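Local coordinates for o-succinylbenzoate synthase (Synechococcus elongatus, PDB 2OZT), which converts 2-succinyl-6-hydroxy-2,4-cyclohexadiene-1-carboxylate to 2-succinylbenzoate by loss of water, using a divalent metal ion, on the pathway to phylloquinone, at residues L114-A119 with V139-P144; E122-S127 with A156-G161; F135-G140 with A149-L154. All coordinates share one frame; numbering follows the deposited sequence.

How the interactions relate
All three contacts belong to the first two beta-alpha units of the enolase-family barrel domain. Interactions 1 and 3 share Val139 and Gly140, their centres about 6 Å apart: one joins the loops beyond strands 112-114 and 134-138, the other packs helix 144-157 on strand 134-138. A probable hydrogen bond, Leu114 N to Lys136 O at 2.9 Å, pairs those strands. Interaction 2 joins the outer helices, its centre about 11 Å from that of interaction 3; there Trp124 CD1 meets Leu154 CD1 at 3.8 Å. Interaction 3 includes Lys138, the predicted proton donor, and interaction 1 lies beside it; the Trp137 side chain is about 12 Å from the bound sodium. Interaction 2 is remote from the annotated sites.

Interaction 1. Residues L114-A119 with V139-P144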
loop_
_atom_site.group_PDB
_atom_site.type_symbol
_atom_site.label_atom_id
_atom_site.label_comp_id
_atom_site.label_asym_id
_atom_site.label_seq_id
_atom_site.Cartn_x
_atom_site.Cartn_y
_atom_site.Cartn_z
ATOM N N LEU A 114 11.472 5.819 8.861
ATOM C CA LEU A 114 12.595 5.843 9.788
ATOM C C LEU A 114 13.047 4.410 10.051
ATOM O O LEU A 114 12.236 3.514 10.334
ATOM C CB LEU A 114 12.190 6.496 11.101
ATOM C CG LEU A 114 11.623 7.918 11.021
ATOM C CD1 LEU A 114 11.110 8.385 12.387
ATOM C CD2 LEU A 114 12.764 8.823 10.574
ATOM N N GLY A 115 14.348 4.209 9.894
ATOM C CA GLY A 115 14.881 2.849 10.012
ATOM C C GLY A 115 14.860 2.344 11.447
ATOM O O GLY A 115 14.754 3.113 12.395
ATOM N N SER A 116 14.965 1.028 11.581
ATOM C CA SER A 116 14.921 0.438 12.911
ATOM C C SER A 116 16.059 0.927 13.780
ATOM O O SER A 116 17.134 1.313 13.301
ATOM C CB SER A 116 14.957 -1.086 12.834
ATOM O OG SER A 116 16.154 -1.536 12.234
ATOM N N GLY A 117 15.831 0.890 15.074
ATOM C CA GLY A 117 16.855 1.285 16.025
ATOM C C GLY A 117 17.139 2.751 16.125
ATOM O O GLY A 117 16.317 3.591 15.750
ATOM N N GLN A 118 18.338 3.061 16.605
ATOM C CA GLN A 118 18.723 4.402 16.944
ATOM C C GLN A 118 18.770 5.310 15.717
ATOM O O GLN A 118 18.760 6.544 15.864
ATOM C CB GLN A 118 20.110 4.352 17.592
ATOM C CG GLN A 118 20.144 4.898 18.966
ATOM C CD GLN A 118 21.429 4.539 19.691
ATOM O OE1 GLN A 118 21.759 3.356 19.874
ATOM N NE2 GLN A 118 22.157 5.556 20.115
ATOM N N ALA A 119 18.792 4.686 14.539
ATOM C CA ALA A 119 18.767 5.387 13.222
ATOM C C ALA A 119 17.643 6.395 13.164
ATOM O O ALA A 119 17.784 7.487 12.562
ATOM C CB ALA A 119 18.611 4.412 12.100
ATOM N N VAL A 139 9.472 -1.115 14.326
ATOM C CA VAL A 139 9.684 -1.669 15.672
ATOM C C VAL A 139 9.556 -3.193 15.640
ATOM O O VAL A 139 9.245 -3.816 14.613
ATOM C CB VAL A 139 8.752 -1.042 16.722
ATOM C CG1 VAL A 139 9.004 0.443 16.853
ATOM C CG2 VAL A 139 7.280 -1.247 16.308
ATOM N N GLY A 140 9.851 -3.803 16.789
ATOM C CA GLY A 140 9.919 -5.274 16.843
ATOM C C GLY A 140 11.222 -5.853 16.337
ATOM O O GLY A 140 11.282 -7.068 16.054
ATOM N N VAL A 141 12.253 -5.009 16.230
ATOM C CA VAL A 141 13.581 -5.444 15.753
ATOM C C VAL A 141 14.544 -5.618 16.916
ATOM O O VAL A 141 15.267 -6.620 16.958
ATOM C CB VAL A 141 14.145 -4.418 14.739
ATOM C CG1 VAL A 141 15.606 -4.741 14.357
ATOM C CG2 VAL A 141 13.263 -4.354 13.485
HETATM N N MSE A 142 14.595 -4.628 17.807
HETATM C CA MSE A 142 15.439 -4.716 19.018
HETATM C C MSE A 142 14.539 -5.135 20.170
HETATM O O MSE A 142 13.354 -5.389 19.967
HETATM C CB MSE A 142 16.092 -3.372 19.329
HETATM C CG MSE A 142 16.808 -2.732 18.137
HETATM SE SE MSE A 142 17.671 -1.142 18.691
HETATM C CE MSE A 142 16.331 -0.415 19.852
ATOM N N SER A 143 15.066 -5.202 21.393
ATOM C CA SER A 143 14.208 -5.520 22.544
ATOM C C SER A 143 13.185 -4.403 22.752
ATOM O O SER A 143 13.448 -3.259 22.377
ATOM C CB SER A 143 15.032 -5.709 23.827
ATOM O OG SER A 143 15.568 -4.474 24.248
ATOM N N PRO A 144 12.022 -4.710 23.341
ATOM C CA PRO A 144 11.070 -3.663 23.679
ATOM C C PRO A 144 11.645 -2.535 24.503
ATOM O O PRO A 144 11.335 -1.379 24.270
ATOM C CB PRO A 144 9.957 -4.416 24.449
ATOM C CG PRO A 144 10.008 -5.781 23.921
ATOM C CD PRO A 144 11.455 -6.058 23.577
#
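Ser116 and Gly117 rest against Val141 and Met142 where two successive beta-alpha loops of the barrel lie side by side. Residues 114-119 lead from strand 112-114 into helix 120-129, and residues 139-144 lead from strand 134-138 into helix 144-157, at the barrel end where enolase-family enzymes build their active sites. The contact is small, about 148 Å² in all, and consists of van der Waals packing without a hydrogen bond across it. Ser116 CB takes the methyl Val141 CG2 at 3.7 Å, while the other methyl, CG1, lies alongside the hydroxyl, 3.9 Å from Ser116 OG. A branched valine can thus offer one methyl to the carbon and one to the oxygen of a short side chain. Beside this pair, the selenium of Met142, a selenomethionine, sits 3.7 Å from Gly117 CA. Glycine suits this place twice over: its phi is positive (73°), and a beta carbon would stand only about 3.5 Å from Met142 SE.

The second shell fixes the loop 139-144. The carboxylate of Glu147, in the first turn of helix 144-157, accepts hydrogen bonds from three successive backbone amides: OE1 takes Gly140 N, and OE2 takes both Val141 N and Met142 N. This grip sets the backbone from which the two side chains reach across. Gly140 also has a positive phi (81°), in a conformation where a side chain would collide with the preceding carbonyl oxygen. Ser143 is the N-cap of the following helix, and its hydroxyl is also bonded to Glu146 OE1. The Val141 side chain lies about 4 Å from that of Lys138, the predicted proton donor. In Met142, CG points opposite the carbonyl carbon and the chain bends at its last torsion (chi3 -41°), which turns CE aside and leaves SE as the atom that touches Gly117 CA.

Interaction 2. Residues E122-S127 with A156-G161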
loop_
_atom_site.group_PDB
_atom_site.type_symbol
_atom_site.label_atom_id
_atom_site.label_comp_id
_atom_site.label_asym_id
_atom_site.label_seq_id
_atom_site.Cartn_x
_atom_site.Cartn_y
_atom_site.Cartn_z
ATOM N N GLU A 122 18.227 10.145 13.804
ATOM C CA GLU A 122 19.063 10.977 12.940
ATOM C C GLU A 122 18.455 11.062 11.546
ATOM O O GLU A 122 18.962 11.805 10.696
ATOM C CB GLU A 122 20.505 10.439 12.838
ATOM C CG GLU A 122 20.580 9.083 12.115
ATOM C CD GLU A 122 21.745 8.177 12.526
ATOM O OE1 GLU A 122 22.389 8.426 13.571
ATOM O OE2 GLU A 122 21.960 7.165 11.832
ATOM N N GLN A 123 17.362 10.336 11.311
ATOM C CA GLN A 123 16.801 10.247 9.952
ATOM C C GLN A 123 15.549 11.084 9.706
ATOM O O GLN A 123 15.109 11.183 8.554
ATOM C CB GLN A 123 16.453 8.802 9.581
ATOM C CG GLN A 123 17.675 7.914 9.361
ATOM C CD GLN A 123 17.304 6.495 8.978
ATOM O OE1 GLN A 123 16.120 6.130 8.890
ATOM N NE2 GLN A 123 18.329 5.663 8.762
ATOM N N TRP A 124 14.975 11.680 10.726
ATOM C CA TRP A 124 13.716 12.432 10.523
ATOM C C TRP A 124 13.963 13.845 10.024
ATOM O O TRP A 124 13.103 14.426 9.323
ATOM C CB TRP A 124 12.876 12.466 11.824
ATOM C CG TRP A 124 13.495 13.167 13.015
ATOM C CD1 TRP A 124 14.162 12.595 14.056
ATOM C CD2 TRP A 124 13.441 14.572 13.282
ATOM N NE1 TRP A 124 14.519 13.568 14.954
ATOM C CE2 TRP A 124 14.107 14.797 14.493
ATOM C CE3 TRP A 124 12.904 15.672 12.578
ATOM C CZ2 TRP A 124 14.244 16.072 15.042
ATOM C CZ3 TRP A 124 13.045 16.934 13.103
ATOM C CH2 TRP A 124 13.715 17.128 14.337
ATOM N N GLN A 125 15.133 14.396 10.342
ATOM C CA GLN A 125 15.392 15.817 10.104
ATOM C C GLN A 125 15.363 16.210 8.625
ATOM O O GLN A 125 14.741 17.224 8.295
ATOM C CB GLN A 125 16.750 16.187 10.770
ATOM C CG GLN A 125 16.759 16.083 12.315
ATOM C CD GLN A 125 17.164 14.708 12.818
ATOM O OE1 GLN A 125 17.124 13.681 12.099
ATOM N NE2 GLN A 125 17.558 14.667 14.105
ATOM N N GLN A 126 16.033 15.459 7.748
ATOM C CA GLN A 126 16.057 15.835 6.336
ATOM C C GLN A 126 14.668 15.696 5.767
ATOM O O GLN A 126 14.250 16.541 4.964
ATOM C CB GLN A 126 17.067 14.951 5.599
ATOM C CG GLN A 126 17.171 15.224 4.117
ATOM C CD GLN A 126 17.999 16.459 3.780
ATOM O OE1 GLN A 126 18.570 17.116 4.657
ATOM N NE2 GLN A 126 18.072 16.768 2.492
ATOM N N SER A 127 13.920 14.658 6.167
ATOM C CA SER A 127 12.545 14.520 5.688
ATOM C C SER A 127 11.643 15.664 6.156
ATOM O O SER A 127 10.874 16.231 5.366
ATOM C CB SER A 127 11.936 13.180 6.108
ATOM O OG SER A 127 12.685 12.127 5.548
ATOM N N ALA A 156 10.518 13.204 22.158
ATOM C CA ALA A 156 11.042 14.478 22.667
ATOM C C ALA A 156 11.669 15.362 21.600
ATOM O O ALA A 156 11.567 16.598 21.670
ATOM C CB ALA A 156 12.028 14.202 23.778
ATOM N N ALA A 157 12.325 14.744 20.619
ATOM C CA ALA A 157 13.026 15.460 19.552
ATOM C C ALA A 157 12.137 15.950 18.392
ATOM O O ALA A 157 12.418 16.973 17.796
ATOM C CB ALA A 157 14.110 14.585 19.011
ATOM N N LEU A 158 11.086 15.199 18.056
ATOM C CA LEU A 158 10.260 15.575 16.893
ATOM C C LEU A 158 9.616 16.929 17.110
ATOM O O LEU A 158 9.184 17.252 18.213
ATOM C CB LEU A 158 9.181 14.516 16.629
ATOM C CG LEU A 158 9.676 13.207 16.007
ATOM C CD1 LEU A 158 8.555 12.169 16.071
ATOM C CD2 LEU A 158 10.036 13.447 14.561
ATOM N N PRO A 159 9.547 17.758 16.059
ATOM C CA PRO A 159 8.972 19.104 16.277
ATOM C C PRO A 159 7.475 19.089 16.508
ATOM O O PRO A 159 6.788 18.111 16.163
ATOM C CB PRO A 159 9.261 19.832 14.948
ATOM C CG PRO A 159 10.355 19.028 14.286
ATOM C CD PRO A 159 10.034 17.592 14.675
ATOM N N PRO A 160 6.924 20.189 17.035
ATOM C CA PRO A 160 5.474 20.327 17.134
ATOM C C PRO A 160 4.795 20.077 15.806
ATOM O O PRO A 160 5.245 20.601 14.739
ATOM C CB PRO A 160 5.278 21.798 17.537
ATOM C CG PRO A 160 6.568 22.166 18.211
ATOM C CD PRO A 160 7.657 21.373 17.562
ATOM N N GLY A 161 3.739 19.271 15.865
ATOM C CA GLY A 161 2.980 18.954 14.653
ATOM C C GLY A 161 3.369 17.629 14.019
ATOM O O GLY A 161 2.701 17.185 13.080
#
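Neighbouring outer helices of the barrel, 120-129 and 144-157, meet here through Trp124, whose indole packs against Ala157, Leu158 and Pro159 as the second helix gives way to a loop. The methyl Leu158 CD2 makes a CH-pi contact over one face of the indole, 4.0 Å from the centroid of the five-membered ring and 21° off its normal. On the opposite face lies Gln125 CG, 3.5 Å above the ring plane and over its centre, and the indole is therefore held between two aliphatic groups. The far end of the six-membered ring runs up to the chain of the second segment: CZ3 approaches Pro159 CD at 3.5 Å, and CZ2 lies 3.4 Å from Ala157 O, both obliquely. Ala157 CB adds a looser contact, 4.2 Å from Trp124 NE1.

The indole reaches this position because CG lies between the backbone N and the carbonyl carbon (chi1 63°). Residue types fit the site: leucine, the first residue to leave helical geometry, supplies a methyl for the ring face; proline has a rigid aliphatic ring and no amide N-H to satisfy; alanine is small enough to let the indole come close to the backbone. An alanine at Trp124 is likely to open a gap between helix 120-129 and the turn that ends helix 144-157, with Leu158 CD2 and Pro159 CD losing the aromatic surface they pack on.

Gln125 is steadied by a hydrogen bond from NE2 to Leu121 O, one turn back, and Leu158 O accepts one from Lys191 NZ. Toward the barrel, Trp124 and Leu158 both touch Phe135 of strand 134-138, and Trp124 also packs on Leu114 of strand 112-114, so that the contact closes over the outer side of the first two strands.

Interaction 3. Residues F135-G140 with A149-L154; sequences FKWKVG and AILKAL
With CG anti to the backbone N (chi1 179°) and the ring turned by chi2 of 42°, Trp137 carries its indole from the strand across to the helix, against Ile150, Leu151 and Leu154. In Ile150 it is the CG2 branch, itself anti to the backbone N, that meets the ring: it lies 3.7 Å from Trp137 CZ2, the two side chains crossing at about a right angle. Leu151 contributes the root of its side chain rather than its tip, CB approaching Trp137 CZ3 at 3.9 Å. Leu154 CD2 stands 4.2 Å off the plane of the indole, toward its rim, while on the opposite side Val139 CG1 is 3.6 Å from that plane.

This is the strand-to-helix packing of a beta-alpha-beta unit, strand 134-138, helix 144-157 and strand 163-167, in the family's barrel. Strand and helix run nearly antiparallel (162°), their axes 11.7 Å apart, a separation that a large tryptophan spans from one backbone to the other. All four touching residues are buried and the helix side offers aliphatic groups alone; the one polar atom of the indole, NE1, makes a weak hydrogen bond to Gly115 O.

Alternation along the strand sorts the side chains: Phe135 and Trp137 turn outward to the helices, Lys136 and Lys138 inward. Lys138 is the predicted proton donor, and Lys136 NZ forms a salt bridge with OD2 of Asp167, a metal ligand. Trp137 also packs on Leu166, and Leu151 and Leu154 both touch Leu164, of strand 163-167.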
loop_
_atom_site.group_PDB
_atom_site.type_symbol
_atom_site.label_atom_id
_atom_site.label_comp_id
_atom_site.label_asym_id
_atom_site.label_seq_id
_atom_site.Cartn_x
_atom_site.Cartn_y
_atom_site.Cartn_z
ATOM N N PHE A 135 5.654 10.226 10.030
ATOM C CA PHE A 135 6.753 9.274 9.955
ATOM C C PHE A 135 6.266 7.888 10.310
ATOM O O PHE A 135 5.306 7.760 11.068
ATOM C CB PHE A 135 7.832 9.664 10.994
ATOM C CG PHE A 135 8.441 11.010 10.707
ATOM C CD1 PHE A 135 9.526 11.116 9.872
ATOM C CD2 PHE A 135 7.873 12.153 11.233
ATOM C CE1 PHE A 135 10.075 12.363 9.565
ATOM C CE2 PHE A 135 8.428 13.420 10.941
ATOM C CZ PHE A 135 9.507 13.512 10.066
ATOM N N LYS A 136 6.957 6.884 9.796
ATOM C CA LYS A 136 6.679 5.488 10.224
ATOM C C LYS A 136 7.989 4.853 10.594
ATOM O O LYS A 136 8.917 4.834 9.786
ATOM C CB LYS A 136 6.018 4.685 9.094
ATOM C CG LYS A 136 5.655 3.231 9.572
ATOM C CD LYS A 136 4.845 2.446 8.516
ATOM C CE LYS A 136 5.712 1.978 7.376
ATOM N NZ LYS A 136 5.137 0.860 6.541
ATOM N N TRP A 137 8.084 4.384 11.844
ATOM C CA TRP A 137 9.322 3.787 12.351
ATOM C C TRP A 137 9.103 2.296 12.579
ATOM O O TRP A 137 8.069 1.890 13.123
ATOM C CB TRP A 137 9.680 4.459 13.686
ATOM C CG TRP A 137 10.944 3.927 14.362
ATOM C CD1 TRP A 137 12.126 3.610 13.755
ATOM C CD2 TRP A 137 11.115 3.679 15.756
ATOM N NE1 TRP A 137 13.031 3.154 14.703
ATOM C CE2 TRP A 137 12.427 3.178 15.929
ATOM C CE3 TRP A 137 10.282 3.815 16.881
ATOM C CZ2 TRP A 137 12.948 2.830 17.197
ATOM C CZ3 TRP A 137 10.802 3.443 18.146
ATOM C CH2 TRP A 137 12.127 2.959 18.282
ATOM N N LYS A 138 10.069 1.497 12.149
ATOM C CA LYS A 138 10.025 0.046 12.302
ATOM C C LYS A 138 10.378 -0.339 13.715
ATOM O O LYS A 138 11.421 0.084 14.239
ATOM C CB LYS A 138 11.024 -0.580 11.315
ATOM C CG LYS A 138 10.902 -2.075 11.151
ATOM C CD LYS A 138 11.917 -2.581 10.133
ATOM C CE LYS A 138 11.615 -4.013 9.740
ATOM N NZ LYS A 138 12.603 -4.426 8.682
ATOM N N VAL A 139 9.472 -1.115 14.326
ATOM C CA VAL A 139 9.684 -1.669 15.672
ATOM C C VAL A 139 9.556 -3.193 15.640
ATOM O O VAL A 139 9.245 -3.816 14.613
ATOM C CB VAL A 139 8.752 -1.042 16.722
ATOM C CG1 VAL A 139 9.004 0.443 16.853
ATOM C CG2 VAL A 139 7.280 -1.247 16.308
ATOM N N GLY A 140 9.851 -3.803 16.789
ATOM C CA GLY A 140 9.919 -5.274 16.843
ATOM C C GLY A 140 11.222 -5.853 16.337
ATOM O O GLY A 140 11.282 -7.068 16.054
ATOM N N ALA A 149 13.156 3.161 24.883
ATOM C CA ALA A 149 14.094 4.242 25.190
ATOM C C ALA A 149 14.368 5.158 24.014
ATOM O O ALA A 149 14.356 6.387 24.161
ATOM C CB ALA A 149 15.381 3.681 25.771
ATOM N N ILE A 150 14.499 4.549 22.823
ATOM C CA ILE A 150 14.651 5.333 21.581
ATOM C C ILE A 150 13.370 6.128 21.345
ATOM O O ILE A 150 13.406 7.320 20.998
ATOM C CB ILE A 150 14.963 4.445 20.399
ATOM C CG1 ILE A 150 16.327 3.766 20.592
ATOM C CG2 ILE A 150 14.963 5.282 19.109
ATOM C CD1 ILE A 150 16.521 2.582 19.699
ATOM N N LEU A 151 12.228 5.469 21.541
ATOM C CA LEU A 151 10.959 6.136 21.280
ATOM C C LEU A 151 10.767 7.378 22.160
ATOM O O LEU A 151 10.317 8.436 21.709
ATOM C CB LEU A 151 9.797 5.145 21.491
ATOM C CG LEU A 151 8.414 5.712 21.157
ATOM C CD1 LEU A 151 8.293 6.408 19.767
ATOM C CD2 LEU A 151 7.379 4.615 21.221
ATOM N N LYS A 152 11.130 7.238 23.439
ATOM C CA LYS A 152 11.075 8.360 24.359
ATOM C C LYS A 152 11.912 9.557 23.823
ATOM O O LYS A 152 11.445 10.709 23.829
ATOM C CB LYS A 152 11.541 7.903 25.764
ATOM C CG LYS A 152 11.520 9.004 26.800
ATOM C CD LYS A 152 11.690 8.375 28.204
ATOM C CE LYS A 152 12.013 9.426 29.260
ATOM N NZ LYS A 152 10.903 10.395 29.424
ATOM N N ALA A 153 13.120 9.273 23.353
ATOM C CA ALA A 153 14.000 10.315 22.803
ATOM C C ALA A 153 13.432 10.888 21.489
ATOM O O ALA A 153 13.506 12.100 21.241
ATOM C CB ALA A 153 15.381 9.741 22.576
ATOM N N LEU A 154 12.868 10.001 20.659
ATOM C CA LEU A 154 12.316 10.426 19.361
ATOM C C LEU A 154 11.139 11.338 19.568
ATOM O O LEU A 154 11.014 12.383 18.892
ATOM C CB LEU A 154 11.961 9.170 18.560
ATOM C CG LEU A 154 11.317 9.416 17.190
ATOM C CD1 LEU A 154 12.254 10.212 16.237
ATOM C CD2 LEU A 154 10.906 8.080 16.571
#